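Local coordinates for beta-fructofuranosidase (PDB 6NOB), which probably hydrolyses the terminal non-reducing beta-D-fructofuranoside residues of sugars such as sucrose, at residues A[262-268]-A[290-295]. Residue numbers count along the deposited sequence, not the author numbering.
Sequences DFGYDFR and TATNLP
Loop 262-268 runs antiparallel along strand 290-295 and joins it as an edge strand at Arg268, where a blade of the GH32 five-bladed beta-propeller begins. Arg268 and Ala291 form a hydrogen-bonded pair (CA-CA 5.3 Å), with Arg268 N to Ala291 O 3.0 Å and Ala291 N to Arg268 O 2.9 Å. Upstream the loop bows away at Tyr265 (phi/psi -58/-34°), but Gly264 N returns to Asn293 O (3.1 Å). Between these points Thr292, chi1 t, donates OG1 to Asp266 O at 2.7 Å. Gly264 packs where a CB would clash with Asn293 OD1. In the apolar layer, Phe263 CD1 meets Leu294 CD2 at 4.0 Å, and the Phe267 ring turns its edge to Thr292 CB. Arg268, which opens the family's RDP motif, extends from chi1 p to bridge Asp266 OD1 through NH1 (2.9 Å); its guanidinium also salt-bridges Glu236 and Glu375, the latter in the EC motif. One water links Asp266 N (3.1 Å) and OD2 (2.6 Å) to Asn293 OD1 (3.0 Å).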
loop_
_atom_site.group_PDB
_atom_site.type_symbol
_atom_site.label_atom_id
_atom_site.label_comp_id
_atom_site.label_asym_id
_atom_site.label_seq_id
_atom_site.Cartn_x
_atom_site.Cartn_y
_atom_site.Cartn_z
ATOM N N ASP A 262 17.064 -22.507 -8.438
ATOM C CA ASP A 262 17.120 -21.469 -9.457
ATOM C C ASP A 262 16.101 -20.357 -9.234
ATOM O O ASP A 262 16.192 -19.315 -9.893
ATOM C CB ASP A 262 16.929 -22.079 -10.850
ATOM C CG ASP A 262 18.210 -22.682 -11.401
ATOM O OD1 ASP A 262 19.303 -22.346 -10.893
ATOM O OD2 ASP A 262 18.124 -23.497 -12.344
ATOM N N PHE A 263 15.133 -20.556 -8.340
ATOM C CA PHE A 263 14.321 -19.443 -7.870
ATOM C C PHE A 263 15.230 -18.384 -7.263
ATOM O O PHE A 263 16.200 -18.703 -6.569
ATOM C CB PHE A 263 13.315 -19.911 -6.812
ATOM C CG PHE A 263 12.006 -20.409 -7.371
ATOM C CD1 PHE A 263 11.978 -21.373 -8.364
ATOM C CD2 PHE A 263 10.799 -19.940 -6.863
ATOM C CE1 PHE A 263 10.774 -21.842 -8.862
ATOM C CE2 PHE A 263 9.590 -20.404 -7.355
ATOM C CZ PHE A 263 9.577 -21.360 -8.354
ATOM N N GLY A 264 14.926 -17.119 -7.529
ATOM C CA GLY A 264 15.578 -16.058 -6.789
ATOM C C GLY A 264 15.268 -16.159 -5.309
ATOM O O GLY A 264 14.198 -16.617 -4.906
ATOM N N TYR A 265 16.234 -15.747 -4.484
ATOM C CA TYR A 265 15.984 -15.692 -3.048
ATOM C C TYR A 265 14.807 -14.780 -2.727
ATOM O O TYR A 265 14.058 -15.042 -1.779
ATOM C CB TYR A 265 17.242 -15.233 -2.312
ATOM C CG TYR A 265 18.350 -16.260 -2.319
ATOM C CD1 TYR A 265 18.094 -17.589 -1.999
ATOM C CD2 TYR A 265 19.651 -15.903 -2.651
ATOM C CE1 TYR A 265 19.108 -18.534 -2.007
ATOM C CE2 TYR A 265 20.667 -16.837 -2.665
ATOM C CZ TYR A 265 20.392 -18.149 -2.341
ATOM O OH TYR A 265 21.403 -19.080 -2.350
ATOM N N ASP A 266 14.629 -13.712 -3.504
ATOM C CA ASP A 266 13.411 -12.914 -3.443
ATOM C C ASP A 266 12.245 -13.743 -3.972
ATOM O O ASP A 266 12.211 -14.093 -5.157
ATOM C CB ASP A 266 13.576 -11.635 -4.260
ATOM C CG ASP A 266 14.746 -10.788 -3.794
ATOM O OD1 ASP A 266 14.645 -10.194 -2.701
ATOM O OD2 ASP A 266 15.764 -10.716 -4.520
ATOM N N PHE A 267 11.291 -14.052 -3.096
ATOM C CA PHE A 267 10.198 -14.958 -3.426
ATOM C C PHE A 267 9.040 -14.665 -2.482
ATOM O O PHE A 267 8.904 -15.322 -1.445
ATOM C CB PHE A 267 10.683 -16.410 -3.314
ATOM C CG PHE A 267 9.591 -17.444 -3.399
ATOM C CD1 PHE A 267 8.858 -17.608 -4.563
ATOM C CD2 PHE A 267 9.330 -18.282 -2.324
ATOM C CE1 PHE A 267 7.864 -18.572 -4.644
ATOM C CE2 PHE A 267 8.344 -19.246 -2.401
ATOM C CZ PHE A 267 7.608 -19.389 -3.563
ATOM N N ARG A 268 8.208 -13.675 -2.810
ATOM C CA ARG A 268 7.349 -13.081 -1.795
ATOM C C ARG A 268 6.049 -12.559 -2.398
ATOM O O ARG A 268 5.822 -12.612 -3.612
ATOM C CB ARG A 268 8.088 -11.956 -1.070
ATOM C CG ARG A 268 8.530 -10.816 -1.969
ATOM C CD ARG A 268 9.126 -9.690 -1.132
ATOM N NE ARG A 268 9.906 -8.748 -1.928
ATOM C CZ ARG A 268 11.184 -8.920 -2.248
ATOM N NH1 ARG A 268 11.830 -10.007 -1.845
ATOM N NH2 ARG A 268 11.816 -8.007 -2.975
ATOM N N THR A 290 3.356 -15.539 -7.133
ATOM C CA THR A 290 4.395 -15.041 -6.249
ATOM C C THR A 290 5.407 -14.270 -7.084
ATOM O O THR A 290 5.564 -14.509 -8.284
ATOM C CB THR A 290 5.084 -16.180 -5.477
ATOM O OG1 THR A 290 5.223 -17.326 -6.326
ATOM C CG2 THR A 290 4.261 -16.569 -4.260
ATOM N N ALA A 291 6.085 -13.328 -6.436
ATOM C CA ALA A 291 7.044 -12.454 -7.098
ATOM C C ALA A 291 8.455 -12.991 -6.880
ATOM O O ALA A 291 8.890 -13.154 -5.736
ATOM C CB ALA A 291 6.923 -11.026 -6.570
ATOM N N THR A 292 9.163 -13.259 -7.973
ATOM C CA THR A 292 10.544 -13.726 -7.907
ATOM C C THR A 292 11.232 -13.401 -9.231
ATOM O O THR A 292 10.738 -12.599 -10.029
ATOM C CB THR A 292 10.609 -15.224 -7.590
ATOM O OG1 THR A 292 11.973 -15.606 -7.380
ATOM C CG2 THR A 292 10.031 -16.043 -8.733
ATOM N N ASN A 293 12.391 -14.019 -9.453
ATOM C CA ASN A 293 13.096 -13.945 -10.724
ATOM C C ASN A 293 13.586 -15.339 -11.085
ATOM O O ASN A 293 13.813 -16.177 -10.210
ATOM C CB ASN A 293 14.273 -12.954 -10.674
ATOM C CG ASN A 293 15.193 -13.195 -9.486
ATOM O OD1 ASN A 293 15.025 -12.597 -8.422
ATOM N ND2 ASN A 293 16.174 -14.074 -9.665
ATOM N N LEU A 294 13.739 -15.586 -12.380
ATOM C CA LEU A 294 14.163 -16.892 -12.858
ATOM C C LEU A 294 15.311 -16.738 -13.839
ATOM O O LEU A 294 15.464 -15.682 -14.464
ATOM C CB LEU A 294 12.998 -17.638 -13.529
ATOM C CG LEU A 294 11.885 -18.109 -12.584
ATOM C CD1 LEU A 294 10.698 -18.669 -13.360
ATOM C CD2 LEU A 294 12.420 -19.139 -11.598
ATOM N N PRO A 295 16.151 -17.764 -13.986
ATOM C CA PRO A 295 17.231 -17.692 -14.977
ATOM C C PRO A 295 16.668 -17.564 -16.384
ATOM O O PRO A 295 15.736 -18.277 -16.763
ATOM C CB PRO A 295 17.985 -19.016 -14.789
ATOM C CG PRO A 295 17.575 -19.522 -13.449
ATOM C CD PRO A 295 16.188 -19.017 -13.212
HETATM O O HOH W 1 16.773 -16.453 -10.555
HETATM O O HOH W 2 16.510 -12.848 -5.836
#